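Local coordinates for geranyltranstransferase (Agrobacterium tumefaciens, PDB 2H8O), which probably catalyses the condensation of geranyl diphosphate with isopentenyl diphosphate to give farnesyl diphosphate, as an all-helical trans-prenyltransferase, at residues K49-L54 and L108-A112; G196-D201 and T216-K221; L264-T268 and E295-R299; L249-K253 and Q305-A309. All coordinates share one frame. Residue numbers count along the deposited sequence, not the author numbering.

Contact 1: K49-L54 and L108-A112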
loop_
_atom_site.group_PDB
_atom_site.type_symbol
_atom_site.label_atom_id
_atom_site.label_comp_id
_atom_site.label_asym_id
_atom_site.label_seq_id
_atom_site.Cartn_x
_atom_site.Cartn_y
_atom_site.Cartn_z
ATOM N N LYS A 49 -21.884 -8.077 6.944
ATOM C CA LYS A 49 -21.732 -8.013 5.487
ATOM C C LYS A 49 -20.283 -7.816 5.070
ATOM O O LYS A 49 -19.812 -8.445 4.134
ATOM C CB LYS A 49 -22.563 -6.865 4.922
ATOM C CG LYS A 49 -24.048 -7.104 4.961
ATOM C CD LYS A 49 -24.810 -5.975 4.284
ATOM C CE LYS A 49 -26.320 -6.200 4.297
ATOM N NZ LYS A 49 -27.065 -4.938 3.960
ATOM N N THR A 50 -19.599 -6.912 5.764
ATOM C CA THR A 50 -18.210 -6.578 5.432
ATOM C C THR A 50 -17.323 -7.789 5.734
ATOM O O THR A 50 -16.487 -8.169 4.928
ATOM C CB THR A 50 -17.716 -5.329 6.193
ATOM O OG1 THR A 50 -18.566 -4.206 5.890
ATOM C CG2 THR A 50 -16.294 -4.974 5.783
ATOM N N GLU A 51 -17.537 -8.405 6.891
ATOM C CA GLU A 51 -16.806 -9.622 7.232
ATOM C C GLU A 51 -16.999 -10.755 6.226
ATOM O O GLU A 51 -16.057 -11.502 5.947
ATOM C CB GLU A 51 -17.125 -10.045 8.660
ATOM C CG GLU A 51 -16.526 -9.107 9.679
ATOM C CD GLU A 51 -17.174 -9.167 11.065
ATOM O OE1 GLU A 51 -18.066 -10.039 11.312
ATOM O OE2 GLU A 51 -16.790 -8.317 11.906
ATOM N N ALA A 52 -18.215 -10.946 5.718
ATOM C CA ALA A 52 -18.461 -11.983 4.729
ATOM C C ALA A 52 -17.636 -11.726 3.455
ATOM O O ALA A 52 -16.941 -12.626 2.954
ATOM C CB ALA A 52 -19.963 -12.088 4.413
ATOM N N LEU A 53 -17.634 -10.473 2.991
ATOM C CA LEU A 53 -16.839 -10.148 1.797
ATOM C C LEU A 53 -15.344 -10.302 2.096
ATOM O O LEU A 53 -14.598 -10.879 1.301
ATOM C CB LEU A 53 -17.165 -8.757 1.290
ATOM C CG LEU A 53 -16.369 -8.318 0.058
ATOM C CD1 LEU A 53 -16.591 -9.221 -1.155
ATOM C CD2 LEU A 53 -16.747 -6.898 -0.312
ATOM N N LEU A 54 -14.902 -9.807 3.249
ATOM C CA LEU A 54 -13.497 -9.997 3.668
ATOM C C LEU A 54 -13.072 -11.474 3.664
ATOM O O LEU A 54 -11.992 -11.819 3.193
ATOM C CB LEU A 54 -13.277 -9.375 5.039
ATOM C CG LEU A 54 -13.217 -7.849 5.018
ATOM C CD1 LEU A 54 -13.395 -7.302 6.437
ATOM C CD2 LEU A 54 -11.903 -7.353 4.376
ATOM N N LEU A 108 -19.756 -1.700 -0.340
ATOM C CA LEU A 108 -19.274 -2.855 0.406
ATOM C C LEU A 108 -17.799 -3.160 0.086
ATOM O O LEU A 108 -17.002 -3.425 0.992
ATOM C CB LEU A 108 -20.153 -4.067 0.116
ATOM C CG LEU A 108 -19.902 -5.291 0.976
ATOM C CD1 LEU A 108 -20.270 -5.023 2.430
ATOM C CD2 LEU A 108 -20.668 -6.487 0.424
ATOM N N HIS A 109 -17.437 -3.109 -1.197
ATOM C CA HIS A 109 -16.050 -3.380 -1.608
ATOM C C HIS A 109 -15.111 -2.328 -1.053
ATOM O O HIS A 109 -14.056 -2.660 -0.510
ATOM C CB HIS A 109 -15.955 -3.462 -3.134
ATOM C CG HIS A 109 -16.315 -4.811 -3.652
ATOM N ND1 HIS A 109 -17.589 -5.325 -3.547
ATOM C CD2 HIS A 109 -15.555 -5.795 -4.174
ATOM C CE1 HIS A 109 -17.602 -6.564 -4.009
ATOM N NE2 HIS A 109 -16.381 -6.873 -4.399
ATOM N N VAL A 110 -15.487 -1.052 -1.187
ATOM C CA VAL A 110 -14.622 0.028 -0.651
ATOM C C VAL A 110 -14.524 -0.030 0.875
ATOM O O VAL A 110 -13.444 0.167 1.428
ATOM C CB VAL A 110 -15.081 1.401 -1.144
ATOM C CG1 VAL A 110 -14.258 2.512 -0.512
ATOM C CG2 VAL A 110 -14.988 1.425 -2.662
ATOM N N GLY A 111 -15.629 -0.346 1.555
ATOM C CA GLY A 111 -15.597 -0.551 3.005
ATOM C C GLY A 111 -14.642 -1.670 3.388
ATOM O O GLY A 111 -13.867 -1.542 4.337
ATOM N N ALA A 112 -14.687 -2.782 2.654
ATOM C CA ALA A 112 -13.777 -3.902 2.925
ATOM C C ALA A 112 -12.314 -3.491 2.751
ATOM O O ALA A 112 -11.464 -3.852 3.541
ATOM C CB ALA A 112 -14.106 -5.120 2.048
HETATM O O HOH W 1 -17.754 -2.691 3.692
#
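Two helices cross steeply here, at -77° with their axes 9.3 Å apart. L53 points at the other helix and is the main bump: its CD2 settles into a hollow walled by L108, H109 and A112, 3.7 Å from L108 O, 3.8 Å from L108 CG and 4.0 Å from A112 CB. The same methyl carbon lies 3.8 Å from the centroid of the H109 imidazole and 14° off the ring normal, a CH-pi contact over the face. In the reverse direction L108 reaches out, its CD1 resting 3.8 Å from K49 C and 3.9 Å from K49 CB. A112 is small enough to let the backbones approach, with T50 CA and A112 CA 5.8 Å apart; T50 CG2 sits 4.0 Å from A112 CA and L54 CD2 3.9 Å from A112 CB. Beside this apolar fit, water 1 donates to T50 OG1 (2.8 Å) and L108 O (2.9 Å), bridging the helices, while T50 OG1 also bonds N46 O within its own helix. The crossing thus joins N-terminal helix 34-57 to helix 104-125, and helix 88-99 packs alongside both through P90 and I94 on T50 and I94 on L108.

Contact 2: G196-D201 and T216-K221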
loop_
_atom_site.group_PDB
_atom_site.type_symbol
_atom_site.label_atom_id
_atom_site.label_comp_id
_atom_site.label_asym_id
_atom_site.label_seq_id
_atom_site.Cartn_x
_atom_site.Cartn_y
_atom_site.Cartn_z
ATOM N N GLY A 196 1.867 9.158 8.991
ATOM C CA GLY A 196 2.507 10.359 9.529
ATOM C C GLY A 196 2.043 10.669 10.932
ATOM O O GLY A 196 2.834 11.097 11.790
ATOM N N GLY A 197 0.749 10.492 11.173
ATOM C CA GLY A 197 0.200 10.679 12.521
ATOM C C GLY A 197 0.798 9.738 13.536
ATOM O O GLY A 197 1.057 10.124 14.673
ATOM N N GLN A 198 1.036 8.500 13.128
ATOM C CA GLN A 198 1.661 7.531 14.018
ATOM C C GLN A 198 3.077 7.966 14.328
ATOM O O GLN A 198 3.509 7.888 15.475
ATOM C CB GLN A 198 1.682 6.144 13.404
ATOM C CG GLN A 198 0.335 5.591 13.111
ATOM C CD GLN A 198 0.417 4.284 12.384
ATOM O OE1 GLN A 198 0.318 4.217 11.154
ATOM N NE2 GLN A 198 0.631 3.217 13.140
ATOM N N ALA A 199 3.784 8.474 13.320
ATOM C CA ALA A 199 5.121 9.020 13.559
ATOM C C ALA A 199 5.078 10.197 14.550
ATOM O O ALA A 199 5.940 10.304 15.425
ATOM C CB ALA A 199 5.767 9.443 12.271
ATOM N N LEU A 200 4.094 11.083 14.395
ATOM C CA LEU A 200 3.984 12.233 15.301
ATOM C C LEU A 200 3.622 11.776 16.707
ATOM O O LEU A 200 4.086 12.359 17.702
ATOM C CB LEU A 200 2.977 13.257 14.765
ATOM C CG LEU A 200 3.458 14.032 13.535
ATOM C CD1 LEU A 200 2.338 14.886 12.976
ATOM C CD2 LEU A 200 4.660 14.891 13.877
ATOM N N ASP A 201 2.837 10.712 16.800
ATOM C CA ASP A 201 2.406 10.200 18.092
ATOM C C ASP A 201 3.582 9.611 18.878
ATOM O O ASP A 201 3.763 9.882 20.070
ATOM C CB ASP A 201 1.286 9.182 17.896
ATOM C CG ASP A 201 0.592 8.821 19.182
ATOM O OD1 ASP A 201 0.274 9.732 19.988
ATOM O OD2 ASP A 201 0.374 7.608 19.387
ATOM N N THR A 216 -3.202 18.222 15.320
ATOM C CA THR A 216 -2.638 17.737 14.052
ATOM C C THR A 216 -2.390 16.234 14.077
ATOM O O THR A 216 -2.815 15.521 13.153
ATOM C CB THR A 216 -1.353 18.505 13.702
ATOM O OG1 THR A 216 -1.706 19.877 13.458
ATOM C CG2 THR A 216 -0.627 17.910 12.465
ATOM N N LEU A 217 -1.716 15.727 15.105
ATOM C CA LEU A 217 -1.411 14.295 15.110
ATOM C C LEU A 217 -2.686 13.454 15.216
ATOM O O LEU A 217 -2.775 12.372 14.606
ATOM C CB LEU A 217 -0.379 13.922 16.168
ATOM C CG LEU A 217 -0.743 13.837 17.640
ATOM C CD1 LEU A 217 -1.402 12.485 17.937
ATOM C CD2 LEU A 217 0.528 14.059 18.515
ATOM N N GLN A 218 -3.677 13.948 15.961
ATOM C CA GLN A 218 -4.972 13.261 16.051
ATOM C C GLN A 218 -5.736 13.248 14.719
ATOM O O GLN A 218 -6.277 12.225 14.319
ATOM C CB GLN A 218 -5.833 13.904 17.136
ATOM C CG GLN A 218 -5.312 13.660 18.532
ATOM C CD GLN A 218 -6.189 14.272 19.604
ATOM O OE1 GLN A 218 -7.032 15.145 19.339
ATOM N NE2 GLN A 218 -5.992 13.816 20.829
ATOM N N ALA A 219 -5.771 14.397 14.034
ATOM C CA ALA A 219 -6.410 14.488 12.720
ATOM C C ALA A 219 -5.806 13.495 11.742
ATOM O O ALA A 219 -6.508 12.966 10.883
ATOM C CB ALA A 219 -6.305 15.912 12.163
ATOM N N MET A 220 -4.506 13.225 11.893
ATOM C CA MET A 220 -3.789 12.300 11.017
ATOM C C MET A 220 -3.968 10.846 11.470
ATOM O O MET A 220 -4.403 10.000 10.684
ATOM C CB MET A 220 -2.295 12.684 10.937
ATOM C CG MET A 220 -2.042 14.066 10.323
ATOM S SD MET A 220 -0.313 14.687 10.441
ATOM C CE MET A 220 0.520 13.640 9.226
ATOM N N LYS A 221 -3.655 10.586 12.730
ATOM C CA LYS A 221 -3.570 9.220 13.246
ATOM C C LYS A 221 -4.906 8.506 13.233
ATOM O O LYS A 221 -4.991 7.306 12.900
ATOM C CB LYS A 221 -3.049 9.202 14.661
ATOM C CG LYS A 221 -2.761 7.787 15.154
ATOM C CD LYS A 221 -2.005 7.830 16.481
ATOM C CE LYS A 221 -1.762 6.432 17.102
ATOM N NZ LYS A 221 -2.576 5.340 16.543
HETATM O O HOH W 2 0.584 4.211 15.974
#
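Close backbone packing comes first: G197 CA lies 4.1 Å from K221 CA and 3.6 Å from M220 CB, and the axes approach to 7.6 Å at a crossing angle of -139°. A CB modelled on G197 would fall 2.3 Å from K221 N, so the missing side chain permits this approach. One on G196 would clash with M220 CE.

Apolar contacts flank the glycines. L200 CB meets L217 CB at 3.7 Å and L200 CD1 meets M220 SD at 3.7 Å; across the dimer interface, L200 packs on P70 and M220 on I67 of the second subunit.

The D201 carboxylate meets aliphatic carbon, OD2 3.3 Å from K221 CE and OD1 3.8 Å from L217 CD1; K221 NZ is 4.7 Å from D201 OD2. Water 2 accepts from Q198 NE2 (3.0 Å) and, weakly, from K221 NZ (3.4 Å).

Helices 194-206 and 211-237, successive in the all-helical polyprenyl synthetase fold, approach here without a direct hydrogen bond, through van der Waals fit and the absent G197 side chain.

Contact 3: L264-T268 and E295-R299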
loop_
_atom_site.group_PDB
_atom_site.type_symbol
_atom_site.label_atom_id
_atom_site.label_comp_id
_atom_site.label_asym_id
_atom_site.label_seq_id
_atom_site.Cartn_x
_atom_site.Cartn_y
_atom_site.Cartn_z
ATOM N N LEU A 264 -11.820 10.778 26.657
ATOM C CA LEU A 264 -12.694 10.916 27.834
ATOM C C LEU A 264 -12.918 9.573 28.537
ATOM O O LEU A 264 -12.821 9.494 29.762
ATOM C CB LEU A 264 -14.064 11.498 27.458
ATOM C CG LEU A 264 -14.280 13.009 27.469
ATOM C CD1 LEU A 264 -13.858 13.640 28.818
ATOM C CD2 LEU A 264 -13.545 13.667 26.340
ATOM N N LEU A 265 -13.250 8.541 27.764
ATOM C CA LEU A 265 -13.439 7.185 28.303
ATOM C C LEU A 265 -12.238 6.769 29.135
ATOM O O LEU A 265 -12.385 6.363 30.285
ATOM C CB LEU A 265 -13.637 6.148 27.187
ATOM C CG LEU A 265 -15.025 5.958 26.580
ATOM C CD1 LEU A 265 -14.978 4.858 25.509
ATOM C CD2 LEU A 265 -16.049 5.624 27.659
ATOM N N ASP A 266 -11.052 6.871 28.540
ATOM C CA ASP A 266 -9.814 6.522 29.229
ATOM C C ASP A 266 -9.644 7.352 30.507
ATOM O O ASP A 266 -9.268 6.817 31.550
ATOM C CB ASP A 266 -8.603 6.710 28.301
ATOM C CG ASP A 266 -8.544 5.672 27.186
ATOM O OD1 ASP A 266 -9.313 4.683 27.223
ATOM O OD2 ASP A 266 -7.721 5.846 26.262
ATOM N N LEU A 267 -9.936 8.649 30.424
ATOM C CA LEU A 267 -9.860 9.534 31.589
ATOM C C LEU A 267 -10.711 8.973 32.719
ATOM O O LEU A 267 -10.212 8.733 33.819
ATOM C CB LEU A 267 -10.323 10.954 31.237
ATOM C CG LEU A 267 -10.498 11.939 32.403
ATOM C CD1 LEU A 267 -9.157 12.250 33.043
ATOM C CD2 LEU A 267 -11.179 13.215 31.937
ATOM N N THR A 268 -11.995 8.764 32.436
ATOM C CA THR A 268 -12.918 8.181 33.411
ATOM C C THR A 268 -12.899 6.659 33.317
ATOM O O THR A 268 -12.743 5.974 34.328
ATOM C CB THR A 268 -14.361 8.686 33.207
ATOM O OG1 THR A 268 -14.797 8.388 31.874
ATOM C CG2 THR A 268 -14.444 10.200 33.467
ATOM N N GLU A 295 -12.037 18.009 31.365
ATOM C CA GLU A 295 -13.178 17.160 31.035
ATOM C C GLU A 295 -14.428 17.961 30.642
ATOM O O GLU A 295 -15.136 17.595 29.697
ATOM C CB GLU A 295 -13.475 16.246 32.230
ATOM C CG GLU A 295 -14.688 15.347 32.081
ATOM C CD GLU A 295 -14.825 14.380 33.243
ATOM O OE1 GLU A 295 -15.858 14.430 33.936
ATOM O OE2 GLU A 295 -13.895 13.575 33.467
ATOM N N ALA A 296 -14.694 19.044 31.366
ATOM C CA ALA A 296 -15.868 19.882 31.102
ATOM C C ALA A 296 -15.807 20.499 29.700
ATOM O O ALA A 296 -16.812 20.521 28.975
ATOM C CB ALA A 296 -15.997 20.979 32.165
ATOM N N TRP A 297 -14.628 20.983 29.321
ATOM C CA TRP A 297 -14.423 21.531 27.985
ATOM C C TRP A 297 -14.668 20.437 26.945
ATOM O O TRP A 297 -15.345 20.658 25.945
ATOM C CB TRP A 297 -13.002 22.088 27.827
ATOM C CG TRP A 297 -12.723 22.570 26.435
ATOM C CD1 TRP A 297 -12.887 23.842 25.954
ATOM C CD2 TRP A 297 -12.257 21.782 25.336
ATOM N NE1 TRP A 297 -12.545 23.888 24.621
ATOM C CE2 TRP A 297 -12.154 22.640 24.217
ATOM C CE3 TRP A 297 -11.910 20.438 25.189
ATOM C CZ2 TRP A 297 -11.719 22.190 22.968
ATOM C CZ3 TRP A 297 -11.478 19.990 23.944
ATOM C CH2 TRP A 297 -11.386 20.863 22.852
ATOM N N ALA A 298 -14.111 19.259 27.199
ATOM C CA ALA A 298 -14.199 18.146 26.251
ATOM C C ALA A 298 -15.641 17.677 26.054
ATOM O O ALA A 298 -16.067 17.411 24.933
ATOM C CB ALA A 298 -13.309 16.995 26.701
ATOM N N ARG A 299 -16.398 17.585 27.137
ATOM C CA ARG A 299 -17.775 17.116 27.044
ATOM C C ARG A 299 -18.667 18.109 26.296
ATOM O O ARG A 299 -19.543 17.705 25.531
ATOM C CB ARG A 299 -18.329 16.751 28.436
ATOM C CG ARG A 299 -17.641 15.510 29.033
ATOM C CD ARG A 299 -18.396 14.901 30.216
ATOM N NE ARG A 299 -17.577 13.920 30.934
ATOM C CZ ARG A 299 -17.288 12.685 30.505
ATOM N NH1 ARG A 299 -17.753 12.221 29.343
ATOM N NH2 ARG A 299 -16.519 11.892 31.252
#
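This is a small, partly buried helix-to-helix contact near the periphery of the all-helical polyprenyl synthetase fold, where the C-terminal end of helix 241-267 meets the first turn of helix 295-312. Its 257 Å² of buried surface and its position, about 22 Å from the centre of the chain to the centre of the contact, support that reading. L264 is the inserted side chain. Its CD2 presses against A298 CB at 3.4 Å, a tight apolar contact, and its CD1 lies 3.8 Å from E295 CG and 3.9 Å from R299 CZ, so that it touches the glutamate stem and one face of the guanidinium. L267 and T268 instead meet the carboxylate, E295 OE2 approaching L267 CD2 at 3.1 Å and T268 CG2 at 3.4 Å, and T268 CG2 also meets the guanidinium edge, 3.5 Å from R299 NH2. R299 and E295, one turn apart, are joined by a salt bridge between R299 NE and E295 OE1 at 3.5 Å, whose hydrogen bond is weak. No hydrogen bond crosses between the segments. On its own side T268 OG1 donates to L264 O (3.1 Å), folding the threonine hydroxyl back onto the preceding turn. T268 is the last residue modelled before a gap extending to residue 285. Short helix 289-293 lies against the contact, with V290 touching L264, L267 and A298, while L260, one turn before L264 on helix 241-267, packs against A298 and W297.

Contact 4: L249-K253 and Q305-A309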
loop_
_atom_site.group_PDB
_atom_site.type_symbol
_atom_site.label_atom_id
_atom_site.label_comp_id
_atom_site.label_asym_id
_atom_site.label_seq_id
_atom_site.Cartn_x
_atom_site.Cartn_y
_atom_site.Cartn_z
ATOM N N LEU A 249 -16.557 17.039 5.434
ATOM C CA LEU A 249 -16.690 17.785 6.667
ATOM C C LEU A 249 -17.383 16.955 7.741
ATOM O O LEU A 249 -16.971 16.967 8.909
ATOM C CB LEU A 249 -17.459 19.086 6.431
ATOM C CG LEU A 249 -16.873 20.284 5.732
ATOM C CD1 LEU A 249 -17.870 21.415 5.917
ATOM C CD2 LEU A 249 -15.523 20.679 6.300
ATOM N N PHE A 250 -18.434 16.239 7.357
ATOM C CA PHE A 250 -19.126 15.344 8.287
ATOM C C PHE A 250 -18.125 14.325 8.859
ATOM O O PHE A 250 -18.081 14.072 10.068
ATOM C CB PHE A 250 -20.292 14.629 7.598
ATOM C CG PHE A 250 -21.023 13.677 8.495
ATOM C CD1 PHE A 250 -21.990 14.122 9.391
ATOM C CD2 PHE A 250 -20.730 12.327 8.470
ATOM C CE1 PHE A 250 -22.655 13.220 10.220
ATOM C CE2 PHE A 250 -21.377 11.438 9.307
ATOM C CZ PHE A 250 -22.339 11.882 10.173
ATOM N N GLY A 251 -17.299 13.761 7.985
ATOM C CA GLY A 251 -16.293 12.787 8.397
ATOM C C GLY A 251 -15.274 13.378 9.353
ATOM O O GLY A 251 -14.863 12.743 10.313
ATOM N N GLU A 252 -14.878 14.624 9.092
ATOM C CA GLU A 252 -14.007 15.347 10.033
ATOM C C GLU A 252 -14.665 15.487 11.424
ATOM O O GLU A 252 -14.023 15.244 12.438
ATOM C CB GLU A 252 -13.559 16.699 9.436
ATOM C CG GLU A 252 -12.651 16.505 8.224
ATOM C CD GLU A 252 -12.158 17.784 7.579
ATOM O OE1 GLU A 252 -12.763 18.844 7.811
ATOM O OE2 GLU A 252 -11.122 17.725 6.858
ATOM N N LYS A 253 -15.953 15.835 11.490
ATOM C CA LYS A 253 -16.634 15.934 12.798
ATOM C C LYS A 253 -16.737 14.571 13.506
ATOM O O LYS A 253 -16.545 14.462 14.727
ATOM C CB LYS A 253 -18.021 16.581 12.644
ATOM C CG LYS A 253 -18.008 18.009 12.085
ATOM C CD LYS A 253 -17.314 18.994 13.046
ATOM C CE LYS A 253 -17.016 20.353 12.421
ATOM N NZ LYS A 253 -15.960 21.085 13.209
ATOM N N GLN A 305 -19.838 19.134 18.483
ATOM C CA GLN A 305 -19.490 18.393 17.261
ATOM C C GLN A 305 -20.617 17.497 16.761
ATOM O O GLN A 305 -20.807 17.361 15.548
ATOM C CB GLN A 305 -18.207 17.585 17.471
ATOM C CG GLN A 305 -16.984 18.465 17.450
ATOM C CD GLN A 305 -15.786 17.846 18.098
ATOM O OE1 GLN A 305 -15.820 16.693 18.539
ATOM N NE2 GLN A 305 -14.700 18.605 18.156
ATOM N N VAL A 306 -21.378 16.895 17.675
ATOM C CA VAL A 306 -22.540 16.107 17.274
ATOM C C VAL A 306 -23.596 17.009 16.654
ATOM O O VAL A 306 -24.214 16.653 15.656
ATOM C CB VAL A 306 -23.179 15.325 18.456
ATOM C CG1 VAL A 306 -24.490 14.713 18.029
ATOM C CG2 VAL A 306 -22.233 14.255 18.953
ATOM N N ALA A 307 -23.815 18.175 17.260
ATOM C CA ALA A 307 -24.756 19.139 16.723
ATOM C C ALA A 307 -24.328 19.620 15.326
ATOM O O ALA A 307 -25.147 19.694 14.414
ATOM C CB ALA A 307 -24.875 20.329 17.675
ATOM N N GLU A 308 -23.046 19.925 15.167
ATOM C CA GLU A 308 -22.507 20.359 13.882
ATOM C C GLU A 308 -22.621 19.266 12.827
ATOM O O GLU A 308 -22.970 19.544 11.679
ATOM C CB GLU A 308 -21.049 20.778 14.021
ATOM C CG GLU A 308 -20.880 22.063 14.811
ATOM C CD GLU A 308 -19.452 22.351 15.165
ATOM O OE1 GLU A 308 -18.572 21.505 14.889
ATOM O OE2 GLU A 308 -19.194 23.445 15.709
ATOM N N ALA A 309 -22.306 18.039 13.229
ATOM C CA ALA A 309 -22.415 16.874 12.345
ATOM C C ALA A 309 -23.846 16.709 11.841
ATOM O O ALA A 309 -24.098 16.513 10.648
ATOM C CB ALA A 309 -21.950 15.603 13.085
#
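A salt bridge links the two helices: K253 NZ lies 3.1 Å from E308 OE1, and the hydrogen bond it donates there is weak. Q305 OE1 bonds S257 OG, one turn further along the K253 helix, giving the same helix pair a second polar link; toward K253 itself Q305 offers CG, 4.4 Å from K253 CD. Beneath its charged end K253 packs by its aliphatic stem, CB being 4.1 Å from both Q305 O and A309 CB. The axes run nearly antiparallel, 162° between directions and 9.4 Å apart, with CA pairs F250-A309 at 5.4 Å and K253-Q305 at 5.8 Å, the pairs about one turn apart along each helix. Such antiparallel pairing belongs to the all-helical bundle of polyprenyl synthetases, here between helices 241-267 and 295-312. The F250 ring meets A309: CE1 is 3.8 Å from A309 CB, and CD1 is 3.4 Å from A309 O, at the ring edge. F250 also touches C230 of helix 211-237 and L323 of helix 321-331, and A309 rests on A327 of the latter.

Overall arrangement
Along the chain, contact 1 closes before contact 2 opens, and both precede contacts 3 and 4. Contacts 3 and 4 share helices 241-267 and 295-312: contact 3 is nested within the loop closed by contact 4, and their centres lie about 18 Å apart, so one antiparallel helix pair is fastened at two levels. Contact 2, about 20 Å centre to centre from each, uses helix 211-237, which directly precedes helix 241-267. Contact 1 lies, centre to centre, about 26 Å from contact 2 and 33 Å from contact 3, across the chain's centre from both. The four contacts thus sample three helix pairs of one all-helical fold, with only contact 2 reaching the second subunit.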